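Local coordinates for transketolase (Campylobacter jejuni, PDB 3L84), which belongs to the transketolase family of thiamine diphosphate-binding enzymes and forms a two-chain assembly of three-domain subunits, at residues K51-L56 / S105-E110; L210-N213 / E219-K222; A393-N398 / K422-I427; A526-L531 / N545-Q550. All blocks are in the same frame, centred on the assembly; numbering follows the deposited sequence.

Interaction 1 of 4, residues K51-L56 / S105-E110; sequences KNPTWL and STLGVE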
loop_
_atom_site.group_PDB
_atom_site.type_symbol
_atom_site.label_atom_id
_atom_site.label_comp_id
_atom_site.label_asym_id
_atom_site.label_seq_id
_atom_site.Cartn_x
_atom_site.Cartn_y
_atom_site.Cartn_z
ATOM N N LYS A 51 -29.822 7.555 20.648
ATOM C CA LYS A 51 -29.833 8.977 20.981
ATOM C C LYS A 51 -28.498 9.430 21.590
ATOM O O LYS A 51 -28.302 10.625 21.848
ATOM C CB LYS A 51 -30.984 9.299 21.938
ATOM C CG LYS A 51 -32.350 8.920 21.392
ATOM C CD LYS A 51 -32.679 9.593 20.068
ATOM C CE LYS A 51 -34.162 9.405 19.702
ATOM N NZ LYS A 51 -34.484 9.719 18.260
ATOM N N ASN A 52 -27.570 8.493 21.817
ATOM C CA ASN A 52 -26.184 8.837 22.215
ATOM C C ASN A 52 -25.207 7.865 21.571
ATOM O O ASN A 52 -24.736 6.912 22.193
ATOM C CB ASN A 52 -25.951 8.880 23.723
ATOM C CG ASN A 52 -24.534 9.267 24.048
ATOM O OD1 ASN A 52 -23.806 9.765 23.159
ATOM N ND2 ASN A 52 -24.087 9.022 25.264
ATOM N N PRO A 53 -24.851 8.143 20.330
ATOM C CA PRO A 53 -23.904 7.308 19.599
ATOM C C PRO A 53 -22.477 7.345 20.148
ATOM O O PRO A 53 -21.625 6.640 19.624
ATOM C CB PRO A 53 -23.951 7.887 18.174
ATOM C CG PRO A 53 -25.263 8.566 18.120
ATOM C CD PRO A 53 -25.477 9.148 19.453
ATOM N N THR A 54 -22.200 8.177 21.148
ATOM C CA THR A 54 -20.893 8.231 21.785
ATOM C C THR A 54 -20.798 7.457 23.102
ATOM O O THR A 54 -19.767 7.490 23.738
ATOM C CB THR A 54 -20.439 9.713 22.053
ATOM O OG1 THR A 54 -21.124 10.292 23.159
ATOM C CG2 THR A 54 -20.613 10.605 20.780
ATOM N N TRP A 55 -21.853 6.757 23.508
ATOM C CA TRP A 55 -21.836 5.981 24.746
ATOM C C TRP A 55 -20.643 5.031 24.703
ATOM O O TRP A 55 -20.545 4.177 23.832
ATOM C CB TRP A 55 -23.139 5.210 24.896
ATOM C CG TRP A 55 -23.141 4.235 26.048
ATOM C CD1 TRP A 55 -22.470 4.338 27.257
ATOM C CD2 TRP A 55 -23.813 2.967 26.062
ATOM N NE1 TRP A 55 -22.715 3.206 27.989
ATOM C CE2 TRP A 55 -23.512 2.348 27.281
ATOM C CE3 TRP A 55 -24.636 2.310 25.147
ATOM C CZ2 TRP A 55 -24.007 1.092 27.633
ATOM C CZ3 TRP A 55 -25.131 1.065 25.478
ATOM C CH2 TRP A 55 -24.811 0.465 26.735
ATOM N N LEU A 56 -19.738 5.184 25.660
ATOM C CA LEU A 56 -18.430 4.519 25.563
ATOM C C LEU A 56 -18.513 2.998 25.549
ATOM O O LEU A 56 -17.656 2.357 24.955
ATOM C CB LEU A 56 -17.547 4.963 26.728
ATOM C CG LEU A 56 -16.089 4.574 26.648
ATOM C CD1 LEU A 56 -15.371 5.252 25.480
ATOM C CD2 LEU A 56 -15.410 4.982 27.955
ATOM N N SER A 105 -19.304 11.560 9.544
ATOM C CA SER A 105 -20.188 12.694 9.704
ATOM C C SER A 105 -21.650 12.290 9.795
ATOM O O SER A 105 -22.482 13.058 10.318
ATOM C CB SER A 105 -19.955 13.675 8.562
ATOM O OG SER A 105 -20.018 13.055 7.299
ATOM N N THR A 106 -22.003 11.088 9.344
ATOM C CA THR A 106 -23.323 10.533 9.603
ATOM C C THR A 106 -23.298 9.886 10.974
ATOM O O THR A 106 -22.655 8.895 11.227
ATOM C CB THR A 106 -23.705 9.514 8.544
ATOM O OG1 THR A 106 -23.644 10.140 7.237
ATOM C CG2 THR A 106 -25.101 8.922 8.794
ATOM N N LEU A 107 -24.066 10.445 11.890
ATOM C CA LEU A 107 -24.142 9.912 13.257
ATOM C C LEU A 107 -24.592 8.466 13.300
ATOM O O LEU A 107 -25.541 8.054 12.598
ATOM C CB LEU A 107 -25.122 10.757 14.088
ATOM C CG LEU A 107 -24.467 11.957 14.773
ATOM C CD1 LEU A 107 -24.131 11.624 16.227
ATOM C CD2 LEU A 107 -23.228 12.519 14.067
ATOM N N GLY A 108 -23.861 7.668 14.072
ATOM C CA GLY A 108 -24.096 6.257 14.115
ATOM C C GLY A 108 -23.095 5.441 13.324
ATOM O O GLY A 108 -22.968 4.261 13.543
ATOM N N VAL A 109 -22.377 6.049 12.370
ATOM C CA VAL A 109 -21.372 5.343 11.596
ATOM C C VAL A 109 -20.085 5.285 12.424
ATOM O O VAL A 109 -19.502 6.315 12.786
ATOM C CB VAL A 109 -21.117 6.035 10.263
ATOM C CG1 VAL A 109 -19.889 5.433 9.593
ATOM C CG2 VAL A 109 -22.353 5.933 9.349
ATOM N N GLU A 110 -19.612 4.092 12.728
ATOM C CA GLU A 110 -18.491 3.961 13.636
ATOM C C GLU A 110 -17.172 4.390 13.029
ATOM O O GLU A 110 -16.307 4.934 13.722
ATOM C CB GLU A 110 -18.381 2.519 14.154
ATOM C CG GLU A 110 -19.523 2.114 15.116
ATOM C CD GLU A 110 -19.509 2.820 16.451
ATOM O OE1 GLU A 110 -18.484 3.454 16.789
ATOM O OE2 GLU A 110 -20.539 2.707 17.149
#
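The Pro53 ring lies over the end of the Leu107 side chain, its CG 3.8 Å from Leu107 CD1, the two side chains crossing at about a right angle. Leu107 CB does not point at the 51-56 segment; the end of the side chain nevertheless comes close, and its CD1 methyl does the touching. Next to it, Pro53 CB lies over the backbone, 4.1 Å from Gly108 N, and the two segments come closest at Pro53 CA and Gly108 CA, 5.6 Å apart. Two beta turns meet here, in loops of the thiamine diphosphate-binding domain: a type I turn from Asn52 to Trp55 and a type II turn from Thr106 to Val109, with Gly108 at the positive phi (103°) that the latter requires. The first turn is braced by Asn52, whose OD1 takes two donors. Thr54 OG1 lies 2.7 Å from Asn52 OD1, in the carbonyl plane on a lone pair, whereas Thr54 N, 3.0 Å from Asn52 OD1, comes from above that plane and makes an Asx turn. Asn52 ND2 is hydrogen-bonded to Glu301 OE2 of helix 293-310, and Pro53 also packs on Tyr81 in this surface contact.

Interaction 2 of 4, residues L210-N213 / E219-K222; sequences LSIN and EINK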
loop_
_atom_site.group_PDB
_atom_site.type_symbol
_atom_site.label_atom_id
_atom_site.label_comp_id
_atom_site.label_asym_id
_atom_site.label_seq_id
_atom_site.Cartn_x
_atom_site.Cartn_y
_atom_site.Cartn_z
ATOM N N LEU A 210 -18.082 -20.849 13.399
ATOM C CA LEU A 210 -19.447 -21.375 13.287
ATOM C C LEU A 210 -19.885 -21.225 11.845
ATOM O O LEU A 210 -19.500 -20.260 11.188
ATOM C CB LEU A 210 -20.386 -20.574 14.217
ATOM C CG LEU A 210 -19.924 -20.538 15.680
ATOM C CD1 LEU A 210 -20.805 -19.606 16.570
ATOM C CD2 LEU A 210 -19.849 -21.907 16.257
ATOM N N SER A 211 -20.701 -22.142 11.342
ATOM C CA SER A 211 -21.171 -22.142 9.969
ATOM C C SER A 211 -22.674 -22.293 9.947
ATOM O O SER A 211 -23.199 -23.295 10.501
ATOM C CB SER A 211 -20.545 -23.303 9.203
ATOM O OG SER A 211 -19.125 -23.122 9.129
ATOM N N ILE A 212 -23.372 -21.317 9.375
ATOM C CA ILE A 212 -24.838 -21.247 9.368
ATOM C C ILE A 212 -25.416 -20.921 7.996
ATOM O O ILE A 212 -24.704 -20.452 7.084
ATOM C CB ILE A 212 -25.371 -20.172 10.346
ATOM C CG1 ILE A 212 -25.028 -18.745 9.899
ATOM C CG2 ILE A 212 -24.872 -20.445 11.776
ATOM C CD1 ILE A 212 -25.690 -17.678 10.729
ATOM N N ASN A 213 -26.725 -21.143 7.898
ATOM C CA ASN A 213 -27.594 -20.615 6.849
ATOM C C ASN A 213 -27.989 -19.210 7.302
ATOM O O ASN A 213 -28.708 -19.010 8.294
ATOM C CB ASN A 213 -28.827 -21.516 6.694
ATOM C CG ASN A 213 -29.822 -21.024 5.665
ATOM O OD1 ASN A 213 -29.816 -19.891 5.265
ATOM N ND2 ASN A 213 -30.715 -21.930 5.236
ATOM N N GLU A 219 -31.099 -20.267 13.232
ATOM C CA GLU A 219 -29.667 -20.584 13.179
ATOM C C GLU A 219 -28.822 -19.325 13.444
ATOM O O GLU A 219 -27.806 -19.378 14.143
ATOM C CB GLU A 219 -29.271 -21.132 11.806
ATOM C CG GLU A 219 -29.758 -22.525 11.498
ATOM C CD GLU A 219 -29.229 -23.045 10.169
ATOM O OE1 GLU A 219 -28.004 -22.863 9.892
ATOM O OE2 GLU A 219 -30.024 -23.668 9.406
ATOM N N ILE A 220 -29.268 -18.178 12.936
ATOM C CA ILE A 220 -28.542 -16.919 13.163
ATOM C C ILE A 220 -28.531 -16.595 14.651
ATOM O O ILE A 220 -27.493 -16.272 15.230
ATOM C CB ILE A 220 -29.164 -15.741 12.404
ATOM C CG1 ILE A 220 -29.153 -15.973 10.891
ATOM C CG2 ILE A 220 -28.433 -14.439 12.755
ATOM C CD1 ILE A 220 -30.186 -15.145 10.082
ATOM N N ASN A 221 -29.699 -16.691 15.288
ATOM C CA ASN A 221 -29.822 -16.379 16.698
ATOM C C ASN A 221 -28.943 -17.315 17.539
ATOM O O ASN A 221 -28.201 -16.847 18.405
ATOM C CB ASN A 221 -31.268 -16.438 17.162
ATOM C CG ASN A 221 -31.417 -16.019 18.574
ATOM O OD1 ASN A 221 -31.138 -14.883 18.928
ATOM N ND2 ASN A 221 -31.905 -16.931 19.414
ATOM N N LYS A 222 -28.983 -18.616 17.241
ATOM C CA LYS A 222 -28.201 -19.587 17.992
ATOM C C LYS A 222 -26.702 -19.308 17.803
ATOM O O LYS A 222 -25.934 -19.406 18.750
ATOM C CB LYS A 222 -28.542 -21.011 17.536
ATOM C CG LYS A 222 -27.804 -22.093 18.291
ATOM C CD LYS A 222 -28.202 -23.487 17.830
ATOM C CE LYS A 222 -27.429 -24.552 18.576
ATOM N NZ LYS A 222 -28.106 -25.885 18.472
#
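Asn213 and Glu219 make the polar half of this contact. The backbone N of Asn213 donates to Glu219 OE1 at 2.9 Å, and the N-H points almost straight at the oxygen (178°), although it meets the carboxylate from above its plane, 46° out of it. Glu219 reaches the strand end because its chain runs extended beyond CG. The same carboxylate lies against Asn213 CB, which is 3.6 Å from Glu219 OE1 and 3.7 Å from Glu219 OE2. The amide of Asn213 serves the connecting loop instead: its CG is anti to the backbone N, and OD1 accepts from His215 N. Strand 208-213, an edge strand, within this chain, of the parallel sheet of the thiamine diphosphate-binding domain, runs through that short loop into helix 217-228 and on to strand 234-239, a beta-alpha-beta crossover whose first strand and helix meet here.

The apolar half belongs to Ile212 and Ile220, whose side chains cross at about a right angle. Ile212 CG1 sits between its own N and carbonyl carbon (chi1 68°), and the CD1 methyl it carries lies 3.8 Å from Ile220 CA and 3.9 Å from Ile220 CG1. The CG2 branch of Ile212 comes within 3.9 Å of Glu219 O. Ile220 CG1 also approaches the strand's last carbonyl, 4.0 Å from Asn213 O, while the Ile220 side chain packs on Asp37, Ile38 and Val41 of helix 30-42.

Interaction 3 of 4, residues A393-N398 / K422-I427; sequences AMAAIN and KPAARI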
loop_
_atom_site.group_PDB
_atom_site.type_symbol
_atom_site.label_atom_id
_atom_site.label_comp_id
_atom_site.label_asym_id
_atom_site.label_seq_id
_atom_site.Cartn_x
_atom_site.Cartn_y
_atom_site.Cartn_z
ATOM N N ALA A 393 -2.334 -3.338 8.552
ATOM C CA ALA A 393 -3.248 -3.603 9.662
ATOM C C ALA A 393 -2.934 -2.683 10.840
ATOM O O ALA A 393 -3.856 -2.251 11.522
ATOM C CB ALA A 393 -3.194 -5.079 10.069
HETATM N N MSE A 394 -1.665 -2.407 11.113
HETATM C CA MSE A 394 -1.346 -1.478 12.205
HETATM C C MSE A 394 -2.076 -0.160 12.046
HETATM O O MSE A 394 -2.725 0.362 12.983
HETATM C CB MSE A 394 0.166 -1.212 12.262
HETATM C CG MSE A 394 0.551 -0.076 13.179
HETATM SE SE MSE A 394 2.472 0.196 13.286
HETATM C CE MSE A 394 2.763 0.849 11.453
ATOM N N ALA A 395 -1.963 0.425 10.861
ATOM C CA ALA A 395 -2.620 1.725 10.659
ATOM C C ALA A 395 -4.147 1.629 10.751
ATOM O O ALA A 395 -4.778 2.518 11.319
ATOM C CB ALA A 395 -2.178 2.317 9.307
ATOM N N ALA A 396 -4.764 0.604 10.191
ATOM C CA ALA A 396 -6.215 0.430 10.255
ATOM C C ALA A 396 -6.667 0.164 11.692
ATOM O O ALA A 396 -7.725 0.639 12.136
ATOM C CB ALA A 396 -6.678 -0.681 9.288
ATOM N N ILE A 397 -5.890 -0.587 12.443
ATOM C CA ILE A 397 -6.188 -0.827 13.878
ATOM C C ILE A 397 -6.116 0.475 14.652
ATOM O O ILE A 397 -7.011 0.792 15.445
ATOM C CB ILE A 397 -5.192 -1.867 14.471
ATOM C CG1 ILE A 397 -5.589 -3.269 14.035
ATOM C CG2 ILE A 397 -5.062 -1.755 16.010
ATOM C CD1 ILE A 397 -4.531 -4.352 14.167
ATOM N N ASN A 398 -5.075 1.269 14.399
ATOM C CA ASN A 398 -4.939 2.531 15.109
ATOM C C ASN A 398 -5.964 3.565 14.670
ATOM O O ASN A 398 -6.360 4.410 15.478
ATOM C CB ASN A 398 -3.511 3.045 14.988
ATOM C CG ASN A 398 -2.569 2.461 16.017
ATOM O OD1 ASN A 398 -1.303 2.592 15.845
ATOM N ND2 ASN A 398 -3.081 1.906 17.051
ATOM N N LYS A 422 -0.453 3.253 3.356
ATOM C CA LYS A 422 -1.054 4.464 2.793
ATOM C C LYS A 422 -2.585 4.383 2.665
ATOM O O LYS A 422 -3.245 5.367 2.968
ATOM C CB LYS A 422 -0.371 4.799 1.469
ATOM C CG LYS A 422 -0.981 5.948 0.646
ATOM C CD LYS A 422 -0.916 7.296 1.300
ATOM C CE LYS A 422 -1.577 8.369 0.430
ATOM N NZ LYS A 422 -3.068 8.186 0.429
ATOM N N PRO A 423 -3.172 3.249 2.259
ATOM C CA PRO A 423 -4.651 3.275 2.110
ATOM C C PRO A 423 -5.359 3.535 3.422
ATOM O O PRO A 423 -6.402 4.183 3.465
ATOM C CB PRO A 423 -4.978 1.872 1.566
ATOM C CG PRO A 423 -3.747 1.444 0.902
ATOM C CD PRO A 423 -2.593 1.997 1.736
ATOM N N ALA A 424 -4.821 3.036 4.536
ATOM C CA ALA A 424 -5.377 3.271 5.858
ATOM C C ALA A 424 -5.058 4.669 6.353
ATOM O O ALA A 424 -5.884 5.296 7.004
ATOM C CB ALA A 424 -4.849 2.205 6.859
ATOM N N ALA A 425 -3.867 5.199 6.045
ATOM C CA ALA A 425 -3.595 6.597 6.344
ATOM C C ALA A 425 -4.621 7.505 5.680
ATOM O O ALA A 425 -5.053 8.507 6.243
ATOM C CB ALA A 425 -2.158 6.983 5.947
ATOM N N ARG A 426 -5.021 7.158 4.462
ATOM C CA ARG A 426 -5.992 7.945 3.758
ATOM C C ARG A 426 -7.328 7.954 4.480
ATOM O O ARG A 426 -7.997 8.996 4.484
ATOM C CB ARG A 426 -6.159 7.403 2.344
ATOM C CG ARG A 426 -6.768 8.401 1.404
ATOM C CD ARG A 426 -6.939 7.834 -0.035
ATOM N NE ARG A 426 -7.157 8.912 -0.991
ATOM C CZ ARG A 426 -8.322 9.248 -1.527
ATOM N NH1 ARG A 426 -9.420 8.587 -1.240
ATOM N NH2 ARG A 426 -8.357 10.256 -2.384
ATOM N N ILE A 427 -7.744 6.841 5.072
ATOM C CA ILE A 427 -8.968 6.826 5.866
ATOM C C ILE A 427 -8.828 7.735 7.091
ATOM O O ILE A 427 -9.787 8.440 7.462
ATOM C CB ILE A 427 -9.353 5.397 6.270
ATOM C CG1 ILE A 427 -9.683 4.540 5.051
ATOM C CG2 ILE A 427 -10.528 5.407 7.257
ATOM C CD1 ILE A 427 -11.102 4.829 4.482
#
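Ala395 and Ala424 point their methyls at each other, CB to CB at 3.6 Å, both methyls leaving their backbones toward the opposite helix. Ala396 is turned differently: its methyl leaves the backbone to the side of that helix and stands 4.2 Å from Ala424 CB. Its backbone is nearer, with Ala396 N 3.7 Å from Ala424 CB. The one methyl of Ala424 therefore rests against both successive alanines of segment 393-398, on a side chain and on the backbone between them. With single carbons as the touching side chains, the helices come close, Ala396 CA and Ala424 CA being 5.3 Å apart, while the buried area stays small at 102 Å². Near the joint, Ala424 O accepts a hydrogen bond from Asn399 ND2 of the first helix. This is a buried helix pair of the pyrimidine-binding domain near the centre of the chain. Lys422 and Arg426 both form salt bridges with Glu457 of the second subunit, which places helix 418-431 at the dimer interface. Helix 391-404 packs through Ala396 on Gln118, Ala121 and Asn122 of helix 118-137 and on Ile159 of helix 158-169, while strand 408-414 joins the two helices along the chain.

Interaction 4 of 4, residues A526-L531 / N545-Q550; sequences AKFTLL and NELEKQ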
loop_
_atom_site.group_PDB
_atom_site.type_symbol
_atom_site.label_atom_id
_atom_site.label_comp_id
_atom_site.label_asym_id
_atom_site.label_seq_id
_atom_site.Cartn_x
_atom_site.Cartn_y
_atom_site.Cartn_z
ATOM N N ALA A 526 18.110 40.469 -0.495
ATOM C CA ALA A 526 18.537 39.121 -0.782
ATOM C C ALA A 526 18.405 38.842 -2.257
ATOM O O ALA A 526 17.380 39.143 -2.858
ATOM C CB ALA A 526 17.698 38.109 0.028
ATOM N N LYS A 527 19.452 38.252 -2.818
ATOM C CA LYS A 527 19.487 37.818 -4.181
ATOM C C LYS A 527 18.979 36.387 -4.324
ATOM O O LYS A 527 18.470 36.025 -5.391
ATOM C CB LYS A 527 20.930 37.877 -4.699
ATOM C CG LYS A 527 21.580 39.271 -4.670
ATOM C CD LYS A 527 20.820 40.247 -5.562
ATOM C CE LYS A 527 21.563 41.572 -5.730
ATOM N NZ LYS A 527 21.013 42.353 -6.881
ATOM N N PHE A 528 19.163 35.589 -3.273
ATOM C CA PHE A 528 18.752 34.178 -3.281
ATOM C C PHE A 528 18.055 33.860 -1.988
ATOM O O PHE A 528 18.420 34.418 -0.953
ATOM C CB PHE A 528 19.949 33.237 -3.363
ATOM C CG PHE A 528 20.770 33.410 -4.589
ATOM C CD1 PHE A 528 20.254 33.103 -5.837
ATOM C CD2 PHE A 528 22.075 33.866 -4.501
ATOM C CE1 PHE A 528 21.021 33.273 -6.964
ATOM C CE2 PHE A 528 22.845 34.046 -5.636
ATOM C CZ PHE A 528 22.308 33.741 -6.861
ATOM N N THR A 529 17.079 32.949 -2.037
ATOM C CA THR A 529 16.505 32.340 -0.851
ATOM C C THR A 529 16.694 30.851 -0.974
ATOM O O THR A 529 16.299 30.281 -1.994
ATOM C CB THR A 529 15.015 32.701 -0.654
ATOM O OG1 THR A 529 14.889 34.123 -0.480
ATOM C CG2 THR A 529 14.424 31.999 0.561
ATOM N N LEU A 530 17.312 30.225 0.028
ATOM C CA LEU A 530 17.488 28.766 0.059
ATOM C C LEU A 530 16.456 28.225 1.016
ATOM O O LEU A 530 16.435 28.645 2.183
ATOM C CB LEU A 530 18.900 28.416 0.519
ATOM C CG LEU A 530 20.056 28.816 -0.433
ATOM C CD1 LEU A 530 20.381 30.294 -0.501
ATOM C CD2 LEU A 530 21.299 28.052 0.004
ATOM N N LEU A 531 15.585 27.382 0.526
ATOM C CA LEU A 531 14.463 26.815 1.260
ATOM C C LEU A 531 14.698 25.317 1.398
ATOM O O LEU A 531 14.939 24.648 0.373
ATOM C CB LEU A 531 13.156 27.090 0.496
ATOM C CG LEU A 531 11.881 26.573 1.121
ATOM C CD1 LEU A 531 10.693 27.469 0.797
ATOM C CD2 LEU A 531 11.624 25.159 0.700
ATOM N N ASN A 545 26.156 30.873 3.828
ATOM C CA ASN A 545 27.376 31.500 4.393
ATOM C C ASN A 545 28.452 31.612 3.313
ATOM O O ASN A 545 29.127 32.629 3.191
ATOM C CB ASN A 545 27.924 30.662 5.564
ATOM C CG ASN A 545 27.126 30.819 6.824
ATOM O OD1 ASN A 545 26.395 31.803 6.991
ATOM N ND2 ASN A 545 27.240 29.832 7.736
ATOM N N GLU A 546 28.626 30.569 2.507
ATOM C CA GLU A 546 29.576 30.630 1.416
ATOM C C GLU A 546 29.173 31.669 0.356
ATOM O O GLU A 546 30.016 32.436 -0.119
ATOM C CB GLU A 546 29.772 29.238 0.790
ATOM C CG GLU A 546 30.786 29.185 -0.368
ATOM C CD GLU A 546 32.201 29.556 0.047
ATOM O OE1 GLU A 546 32.516 29.411 1.250
ATOM O OE2 GLU A 546 32.995 29.981 -0.835
ATOM N N LEU A 547 27.895 31.703 -0.014
ATOM C CA LEU A 547 27.391 32.673 -0.982
ATOM C C LEU A 547 27.605 34.103 -0.462
ATOM O O LEU A 547 28.038 34.959 -1.211
ATOM C CB LEU A 547 25.911 32.410 -1.322
ATOM C CG LEU A 547 25.586 31.222 -2.244
ATOM C CD1 LEU A 547 24.157 30.786 -2.078
ATOM C CD2 LEU A 547 25.863 31.558 -3.699
ATOM N N GLU A 548 27.364 34.333 0.821
ATOM C CA GLU A 548 27.597 35.649 1.435
ATOM C C GLU A 548 29.094 36.016 1.389
ATOM O O GLU A 548 29.442 37.163 1.098
ATOM C CB GLU A 548 27.061 35.663 2.868
ATOM C CG GLU A 548 25.551 35.591 2.970
ATOM C CD GLU A 548 24.826 36.929 3.045
ATOM O OE1 GLU A 548 25.473 38.011 2.897
ATOM O OE2 GLU A 548 23.597 36.898 3.260
ATOM N N LYS A 549 29.973 35.047 1.640
ATOM C CA LYS A 549 31.427 35.279 1.565
ATOM C C LYS A 549 31.807 35.651 0.128
ATOM O O LYS A 549 32.737 36.471 -0.078
ATOM C CB LYS A 549 32.171 34.029 2.059
ATOM C CG LYS A 549 33.659 34.019 1.936
ATOM C CD LYS A 549 34.218 32.729 2.556
ATOM C CE LYS A 549 35.758 32.758 2.571
ATOM N NZ LYS A 549 36.324 31.562 3.262
ATOM N N GLN A 550 31.105 35.091 -0.859
ATOM C CA GLN A 550 31.300 35.423 -2.274
ATOM C C GLN A 550 30.549 36.686 -2.752
ATOM O O GLN A 550 30.636 37.033 -3.921
ATOM C CB GLN A 550 30.984 34.219 -3.185
ATOM C CG GLN A 550 31.888 33.005 -2.911
ATOM C CD GLN A 550 31.612 31.767 -3.792
ATOM O OE1 GLN A 550 31.291 31.883 -4.967
ATOM N NE2 GLN A 550 31.803 30.579 -3.214
#
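Leu547 drops its two methyls onto two side chains of strand 528-532, Phe528 and Leu530, where the first strand and helix of a beta-alpha-beta unit in the transketolase C-terminal domain pack together. Leu547 has CG anti to its carbonyl carbon (chi1 -75°) and a chi2 of 159°, which spreads its branches along the strand. CD1 goes to Leu530, 4.1 Å from Leu530 CD1, and CD2 goes to Phe528, 4.4 Å from Phe528 CE2. Both are loose van der Waals contacts. Leu530 likewise carries CG beside its backbone N (chi1 -67°), and the two leucines meet at an oblique angle. Leu547 CD2 approaches the Phe528 ring obliquely as well, while Lys527 CB stands 4.2 Å above one face of that ring, displaced from its centre. Ile629 of helix 622-629 touches Phe528, Leu530 and Leu547 alike, so the buried cluster is shared by a strand and two helices. Where helix 537-549 ends, a side-chain hydrogen bond joins Glu546 to Gln550, four residues on: Gln550 NE2 donates to Glu546 OE2 at 2.7 Å, meeting the anti lone pair, away from the other carboxylate oxygen, with Glu546 OE2 nearly in the Gln550 amide plane.

The four contacts follow one another along the chain, each closing before the next opens. Interactions 1 and 2 belong to the thiamine diphosphate-binding domain, with centres about 28 Å apart: one joins two loops, the other a strand and helix at the border of its parallel sheet. Interaction 3, in the pyrimidine-binding domain, has its centre about 4 Å from the centre of the chain and about 21 Å from that of interaction 1. Interaction 4, in the C-terminal domain, is about 42 Å from interaction 3 and about 74 Å from interaction 2 between centres. Three family domains strung along the chain thus each hold their own local contact, with interaction 3 in the middle, beside the second subunit.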